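Local coordinates for penicillin-binding protein 2B (Streptococcus pneumoniae, PDB 2WAD) that probably forms the peptide cross-links between glycan strands of cell-wall peptidoglycan, as a transpeptidase of the elongation machinery, and binds penicillin, at residues Y176-Q180 / T191-D195; L471-M475 / Y507-F512; S499-P504 / D521-Q527. All coordinates share one frame; numbering follows the deposited sequence.

Contact 1: residues Y176-Q180 / T191-D195; sequences YLFSQ and TIATD
The amide oxygen of Gln-180 receives the backbone N-H of Ala-193, OE1 to N 3.1 Å, the one hydrogen bond between 176-180 and 191-195, which lie on helix 169-182 and in the loop after strand 189-191. The bond is moderately bent, 149° at the hydrogen, and the donor stands above the plane of the side-chain carbonyl, 40° out of it. In Gln-180, CG lies beside the backbone N (chi1 -61°), and a bend at chi2 brings the amide alongside the loop. The same oxygen, OE1, lies 3.7 Å from the CB of Ala-193, whose methyl group also lies near the phenol oxygen of Tyr-176. One helical turn before Gln-180, the Tyr-176 ring presents its edge to the loop, with CE2 3.5 Å from the carbonyl oxygen of Ala-193, which lies near the ring plane. Its hydroxyl is hydrogen-bonded to Lys-241 NZ. Toward helix 90-100 the contact is apolar. Leu-177 and Ile-192 cross at about a right angle and meet through methyl groups, CD2 to CG2 3.9 Å; Ile-192 also sets CD1 4.0 Å from the CB of Gln-180. Leu-177 and Ile-192 are buried, and helix 90-100 closes over them with Ala-97 against Leu-177 and Leu-100 against Ile-192. Strand 72-83 meets the loop through Val-80 and Phe-82, and a backbone bond links Ile-192 to Val-80. The contact thus joins a helix to a loop within the dimerisation-domain family region, away from Ser-386, the inferred acyl-ester serine. Its chemistry is divided: methyl groups fill the buried side, while on the partly exposed side a glutamine amide oxygen accepts a loop N-H, much as a backbone carbonyl would.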
# COMPACT_ATOMS: atom_id res chain seq x y z
N TYR A 176 -19.65 30.66 14.84
CA TYR A 176 -19.34 29.30 14.40
C TYR A 176 -20.44 28.67 13.54
O TYR A 176 -20.16 28.09 12.50
CB TYR A 176 -19.04 28.41 15.62
CG TYR A 176 -18.72 26.98 15.24
CD1 TYR A 176 -17.52 26.66 14.60
CD2 TYR A 176 -19.61 25.96 15.52
CE1 TYR A 176 -17.23 25.35 14.26
CE2 TYR A 176 -19.34 24.66 15.18
CZ TYR A 176 -18.15 24.35 14.56
OH TYR A 176 -17.90 23.05 14.23
N LEU A 177 -21.68 28.75 14.01
CA LEU A 177 -22.84 28.23 13.29
C LEU A 177 -23.05 28.88 11.92
O LEU A 177 -23.18 28.16 10.93
CB LEU A 177 -24.11 28.34 14.16
CG LEU A 177 -24.18 27.26 15.25
CD1 LEU A 177 -25.30 27.53 16.24
CD2 LEU A 177 -24.23 25.82 14.74
N PHE A 178 -23.10 30.21 11.88
CA PHE A 178 -23.05 30.97 10.62
C PHE A 178 -22.03 30.42 9.61
O PHE A 178 -22.38 30.10 8.47
CB PHE A 178 -22.75 32.42 10.95
CG PHE A 178 -22.65 33.31 9.75
CD1 PHE A 178 -23.73 34.08 9.36
CD2 PHE A 178 -21.47 33.40 9.02
CE1 PHE A 178 -23.65 34.91 8.26
CE2 PHE A 178 -21.38 34.25 7.92
CZ PHE A 178 -22.48 35.00 7.54
N SER A 179 -20.77 30.27 10.03
CA SER A 179 -19.71 29.79 9.13
C SER A 179 -20.14 28.48 8.47
O SER A 179 -20.00 28.29 7.26
CB SER A 179 -18.37 29.65 9.86
OG SER A 179 -18.16 30.71 10.78
N GLN A 180 -20.68 27.57 9.27
CA GLN A 180 -21.20 26.31 8.76
C GLN A 180 -22.28 26.53 7.69
O GLN A 180 -22.23 25.91 6.63
CB GLN A 180 -21.79 25.50 9.92
CG GLN A 180 -20.79 25.12 11.00
CD GLN A 180 -19.90 23.99 10.56
OE1 GLN A 180 -20.38 22.91 10.21
NE2 GLN A 180 -18.59 24.24 10.55
N THR A 191 -23.84 19.23 6.02
CA THR A 191 -24.00 18.91 7.44
C THR A 191 -23.51 20.05 8.33
O THR A 191 -22.44 20.62 8.09
CB THR A 191 -23.21 17.62 7.77
OG1 THR A 191 -23.92 16.50 7.22
CG2 THR A 191 -23.06 17.42 9.27
N ILE A 192 -24.31 20.37 9.36
CA ILE A 192 -23.97 21.41 10.34
C ILE A 192 -23.36 20.79 11.59
O ILE A 192 -24.07 20.31 12.48
CB ILE A 192 -25.20 22.25 10.75
CG1 ILE A 192 -25.84 22.91 9.53
CG2 ILE A 192 -24.81 23.30 11.76
CD1 ILE A 192 -24.82 23.40 8.49
N ALA A 193 -22.03 20.77 11.65
CA ALA A 193 -21.34 20.13 12.75
C ALA A 193 -21.60 20.78 14.11
O ALA A 193 -21.50 21.99 14.29
CB ALA A 193 -19.85 20.02 12.46
N THR A 194 -21.97 19.94 15.07
CA THR A 194 -22.29 20.39 16.41
C THR A 194 -21.75 19.34 17.37
O THR A 194 -21.33 18.28 16.92
CB THR A 194 -23.82 20.53 16.57
OG1 THR A 194 -24.11 21.19 17.80
CG2 THR A 194 -24.48 19.16 16.57
N ASP A 195 -21.73 19.62 18.67
CA ASP A 195 -21.48 18.56 19.66
C ASP A 195 -22.55 17.50 19.51
O ASP A 195 -23.72 17.81 19.29
CB ASP A 195 -21.52 19.11 21.09
CG ASP A 195 -20.48 20.18 21.34
OD1 ASP A 195 -19.53 20.29 20.53
OD2 ASP A 195 -20.61 20.93 22.33

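Contact 2: residues L471-M475 / Y507-F512; sequences LESAM and YNFANF. Unlike the reference sequence in segment 507-512: Asn-508 (reference Ser), Phe-512 (reference Tyr).
This is an apolar helix-to-helix contact in the transpeptidase domain, where the first turn of helix 471-484 packs against the start of helix 509-515 and the residues leading into it. Met-475 lies between two aromatic rings. Its CG sits over one face of Tyr-507, 3.8 Å from the ring centroid, a CH-pi contact; SD stands farther out above that face. The same sulfur lies in the plane of Phe-512, at the ring edge and 3.9 Å from CD1, so Met-aromatic contacts form with both rings. The bent methionine chain brings CE to 3.5 Å from the CA of Phe-512. Tyr-507 has CG between its backbone N and carbonyl carbon (chi1 53°), which points the ring across the first helix, its hydroxyl end reaching the backbone, OH 3.4 Å from Glu-472 CA. A water donates to Glu-472 O and is weakly bonded to that hydroxyl. Leu-471 CD1 lies 3.8 Å from Phe-512 CB, and Ala-474 CB touches Phe-512 CZ. Asn-508 caps the second helix, its OD1 accepting from Asn-511 N at 2.9 Å. Around the pair, Met-456 and Val-466 pack on Phe-509, Phe-415 meets it edge-to-face, and on helix 471-484 Leu-478 touches Phe-512 and Arg-479 Tyr-507.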
# COMPACT_ATOMS: atom_id res chain seq x y z
N LEU A 471 33.41 -0.82 -14.73
CA LEU A 471 32.67 -0.97 -13.48
C LEU A 471 31.23 -0.42 -13.55
O LEU A 471 30.28 -1.11 -13.17
CB LEU A 471 33.45 -0.30 -12.36
CG LEU A 471 32.83 -0.24 -10.97
CD1 LEU A 471 32.46 -1.67 -10.50
CD2 LEU A 471 33.80 0.46 -10.01
N GLU A 472 31.06 0.80 -14.04
CA GLU A 472 29.71 1.35 -14.11
C GLU A 472 28.82 0.58 -15.04
O GLU A 472 27.64 0.36 -14.76
CB GLU A 472 29.74 2.82 -14.52
CG GLU A 472 30.33 3.69 -13.42
CD GLU A 472 30.10 5.17 -13.68
OE1 GLU A 472 30.62 5.97 -12.89
OE2 GLU A 472 29.38 5.51 -14.65
N SER A 473 29.42 0.22 -16.18
CA SER A 473 28.75 -0.57 -17.20
C SER A 473 28.28 -1.90 -16.60
O SER A 473 27.11 -2.29 -16.75
CB SER A 473 29.76 -0.77 -18.33
OG SER A 473 29.40 -1.82 -19.20
N ALA A 474 29.20 -2.57 -15.90
CA ALA A 474 28.96 -3.85 -15.26
C ALA A 474 27.88 -3.83 -14.17
O ALA A 474 26.94 -4.61 -14.22
CB ALA A 474 30.25 -4.42 -14.73
N MET A 475 28.00 -2.89 -13.23
CA MET A 475 26.98 -2.69 -12.19
C MET A 475 25.61 -2.40 -12.81
O MET A 475 24.58 -2.86 -12.32
CB MET A 475 27.42 -1.59 -11.22
CG MET A 475 26.46 -1.41 -10.03
SD MET A 475 26.32 -2.86 -8.95
CE MET A 475 27.03 -2.20 -7.43
N TYR A 507 29.11 3.84 -5.68
CA TYR A 507 29.58 2.50 -5.29
C TYR A 507 30.95 2.24 -5.88
O TYR A 507 31.31 2.84 -6.88
CB TYR A 507 28.62 1.41 -5.79
CG TYR A 507 28.38 1.55 -7.27
CD1 TYR A 507 27.36 2.36 -7.76
CD2 TYR A 507 29.22 0.92 -8.18
CE1 TYR A 507 27.17 2.52 -9.13
CE2 TYR A 507 29.04 1.08 -9.54
CZ TYR A 507 28.03 1.90 -10.01
OH TYR A 507 27.87 2.06 -11.36
N ASN A 508 31.70 1.29 -5.29
CA ASN A 508 32.97 0.85 -5.83
C ASN A 508 32.98 -0.63 -6.27
O ASN A 508 31.96 -1.30 -6.24
CB ASN A 508 34.07 1.05 -4.79
CG ASN A 508 33.82 0.27 -3.51
OD1 ASN A 508 33.28 -0.83 -3.54
ND2 ASN A 508 34.19 0.84 -2.38
N PHE A 509 34.15 -1.12 -6.65
CA PHE A 509 34.30 -2.49 -7.14
C PHE A 509 33.91 -3.56 -6.12
O PHE A 509 33.31 -4.57 -6.50
CB PHE A 509 35.72 -2.74 -7.65
CG PHE A 509 36.02 -4.17 -8.00
CD1 PHE A 509 35.56 -4.71 -9.18
CD2 PHE A 509 36.77 -4.97 -7.16
CE1 PHE A 509 35.82 -6.04 -9.50
CE2 PHE A 509 37.05 -6.29 -7.46
CZ PHE A 509 36.58 -6.83 -8.64
N ALA A 510 34.29 -3.36 -4.86
CA ALA A 510 33.94 -4.31 -3.81
C ALA A 510 32.42 -4.41 -3.64
O ALA A 510 31.88 -5.51 -3.42
CB ALA A 510 34.65 -3.97 -2.46
N ASN A 511 31.72 -3.28 -3.78
CA ASN A 511 30.27 -3.24 -3.74
C ASN A 511 29.58 -4.03 -4.88
O ASN A 511 28.61 -4.75 -4.64
CB ASN A 511 29.75 -1.80 -3.79
CG ASN A 511 30.21 -0.94 -2.60
OD1 ASN A 511 30.49 -1.42 -1.48
ND2 ASN A 511 30.25 0.36 -2.85
N PHE A 512 30.07 -3.86 -6.10
CA PHE A 512 29.60 -4.61 -7.26
C PHE A 512 29.70 -6.10 -7.00
O PHE A 512 28.73 -6.83 -7.17
CB PHE A 512 30.43 -4.21 -8.50
CG PHE A 512 30.29 -5.14 -9.68
CD1 PHE A 512 29.09 -5.25 -10.38
CD2 PHE A 512 31.36 -5.91 -10.10
CE1 PHE A 512 28.97 -6.09 -11.48
CE2 PHE A 512 31.25 -6.76 -11.19
CZ PHE A 512 30.06 -6.86 -11.88
O HOH W 1 25.49 2.12 -13.80

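Contact 3: residues S499-P504 / D521-Q527; sequences STGLVP and DNYTPMQ. Unlike the reference sequence in segment 499-504: Leu-502 (reference Phe).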
# COMPACT_ATOMS: atom_id res chain seq x y z
N SER A 499 8.17 1.19 -1.48
CA SER A 499 9.62 1.31 -1.61
C SER A 499 10.13 0.50 -2.79
O SER A 499 9.67 -0.61 -3.02
CB SER A 499 10.30 0.79 -0.35
OG SER A 499 11.71 0.88 -0.50
N THR A 500 11.07 1.05 -3.56
CA THR A 500 11.72 0.27 -4.62
C THR A 500 13.12 -0.23 -4.24
O THR A 500 13.85 -0.76 -5.08
CB THR A 500 11.77 1.00 -5.98
OG1 THR A 500 12.57 2.17 -5.84
CG2 THR A 500 10.38 1.38 -6.45
N GLY A 501 13.46 -0.11 -2.96
CA GLY A 501 14.71 -0.64 -2.44
C GLY A 501 15.73 0.42 -2.04
O GLY A 501 15.51 1.61 -2.24
N LEU A 502 16.84 0.00 -1.44
CA LEU A 502 17.94 0.93 -1.20
C LEU A 502 19.02 0.52 -2.18
O LEU A 502 19.64 -0.53 -1.99
CB LEU A 502 18.47 0.83 0.24
CG LEU A 502 19.25 2.01 0.83
CD1 LEU A 502 19.43 1.88 2.34
CD2 LEU A 502 20.62 2.20 0.18
N VAL A 503 19.27 1.37 -3.19
CA VAL A 503 20.12 1.04 -4.33
C VAL A 503 21.09 2.21 -4.52
O VAL A 503 20.78 3.19 -5.20
CB VAL A 503 19.27 0.88 -5.63
CG1 VAL A 503 20.16 0.45 -6.82
CG2 VAL A 503 18.09 -0.09 -5.41
N PRO A 504 22.27 2.10 -3.92
CA PRO A 504 23.20 3.22 -3.90
C PRO A 504 23.77 3.57 -5.27
O PRO A 504 24.28 2.70 -5.99
CB PRO A 504 24.27 2.78 -2.90
CG PRO A 504 23.63 1.60 -2.11
CD PRO A 504 22.72 0.96 -3.09
N ASP A 521 22.76 -4.09 -2.49
CA ASP A 521 21.45 -3.44 -2.58
C ASP A 521 20.49 -4.14 -1.61
O ASP A 521 20.57 -5.37 -1.48
CB ASP A 521 20.90 -3.55 -4.01
CG ASP A 521 21.70 -2.73 -5.01
OD1 ASP A 521 22.50 -1.89 -4.57
OD2 ASP A 521 21.54 -2.92 -6.24
N ASN A 522 19.60 -3.38 -0.95
CA ASN A 522 18.50 -3.86 -0.09
C ASN A 522 17.14 -3.85 -0.82
O ASN A 522 16.83 -2.88 -1.52
CB ASN A 522 18.30 -2.93 1.13
CG ASN A 522 19.44 -3.01 2.17
OD1 ASN A 522 19.19 -3.03 3.38
ND2 ASN A 522 20.68 -3.03 1.70
N TYR A 523 16.33 -4.88 -0.59
CA TYR A 523 15.05 -5.05 -1.27
C TYR A 523 13.92 -5.26 -0.25
O TYR A 523 14.19 -5.65 0.90
CB TYR A 523 15.14 -6.28 -2.17
CG TYR A 523 16.27 -6.26 -3.18
CD1 TYR A 523 16.52 -5.14 -3.99
CD2 TYR A 523 17.10 -7.35 -3.32
CE1 TYR A 523 17.55 -5.12 -4.92
CE2 TYR A 523 18.15 -7.34 -4.22
CZ TYR A 523 18.35 -6.25 -5.04
OH TYR A 523 19.40 -6.30 -5.94
N THR A 524 12.69 -5.00 -0.67
CA THR A 524 11.52 -5.25 0.18
C THR A 524 11.07 -6.72 0.08
O THR A 524 11.43 -7.43 -0.85
CB THR A 524 10.30 -4.43 -0.27
OG1 THR A 524 9.86 -4.94 -1.52
CG2 THR A 524 10.62 -2.94 -0.41
N PRO A 525 10.28 -7.20 1.05
CA PRO A 525 9.81 -8.58 0.98
C PRO A 525 8.90 -8.81 -0.24
O PRO A 525 8.91 -9.90 -0.79
CB PRO A 525 9.09 -8.79 2.33
CG PRO A 525 9.74 -7.80 3.27
CD PRO A 525 10.15 -6.60 2.40
N MET A 526 8.12 -7.81 -0.66
CA MET A 526 7.29 -7.94 -1.85
C MET A 526 8.14 -8.15 -3.10
O MET A 526 7.82 -9.01 -3.94
CB MET A 526 6.33 -6.74 -1.97
CG MET A 526 5.35 -6.78 -3.14
SD MET A 526 4.13 -8.11 -2.96
CE MET A 526 3.32 -7.58 -1.46
N GLN A 527 9.23 -7.40 -3.24
CA GLN A 527 10.17 -7.58 -4.36
C GLN A 527 10.75 -9.00 -4.38
O GLN A 527 10.90 -9.63 -5.46
CB GLN A 527 11.31 -6.54 -4.30
CG GLN A 527 10.88 -5.07 -4.62
CD GLN A 527 12.03 -4.09 -4.47
OE1 GLN A 527 12.63 -4.01 -3.41
NE2 GLN A 527 12.32 -3.32 -5.51
O HOH W 2 8.23 -3.08 -2.68
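Leu-502 and Asn-522 exchange both of their backbone hydrogen bonds, Leu-502 N to Asn-522 O at 2.9 Å and Asn-522 N to Leu-502 O at 3.0 Å, making a single antiparallel bridge of the hydrogen-bonded kind. Gly-501 leads into it with CA 3.2 Å from Asn-522 O, at backbone angles that suit a residue without CB. Its N-H is taken by Ser-499 OG in an ST turn. Gln-527 serves both segments with its amide: NE2 gives a hydrogen to Thr-500 O at 3.0 Å, from well above the carbonyl plane, and another to Ser-489 O, while OE1 accepts Thr-524 N on a lone pair, 2.9 Å away. Thr-524 OG1 in return accepts Gln-527 N, completing a capping box at the helix start, and donates to a water that donates to Ser-499 O. The carboxylate of Asp-521 lies beside Val-503 and Pro-504, with OD1 3.2 Å from Pro-504 CD, and that oxygen forms a salt bridge with Arg-479, which also holds Pro-504 O. The loop before helix 509-515 is tied to the start of helix 525-536, with helix 471-484 alongside through Arg-479 and Phe-482, and strand 342-348 touching Pro-525 and Met-526 through Tyr-344 and Val-346.

Overall arrangement
The three contacts follow an elongated, two-part chain. Contact 1 comes first, in the dimerisation-domain family region, and closes before the others open; its centre lies about 63 Å from that of contact 2 and about 48 Å from that of contact 3. Contacts 2 and 3 belong to the transpeptidase domain, their centres about 18 Å apart. Their segments alternate along the chain, 471-475, 499-504, 507-512, 521-527, so helices 509-515 and 525-536, consecutive in sequence, each take part in one. Helix 471-484 serves both, reaching contact 3 through Arg-479. Contact 1 thus belongs to the packing of one part, contacts 2 and 3 to neighbouring pieces of the other, all away from Ser-386.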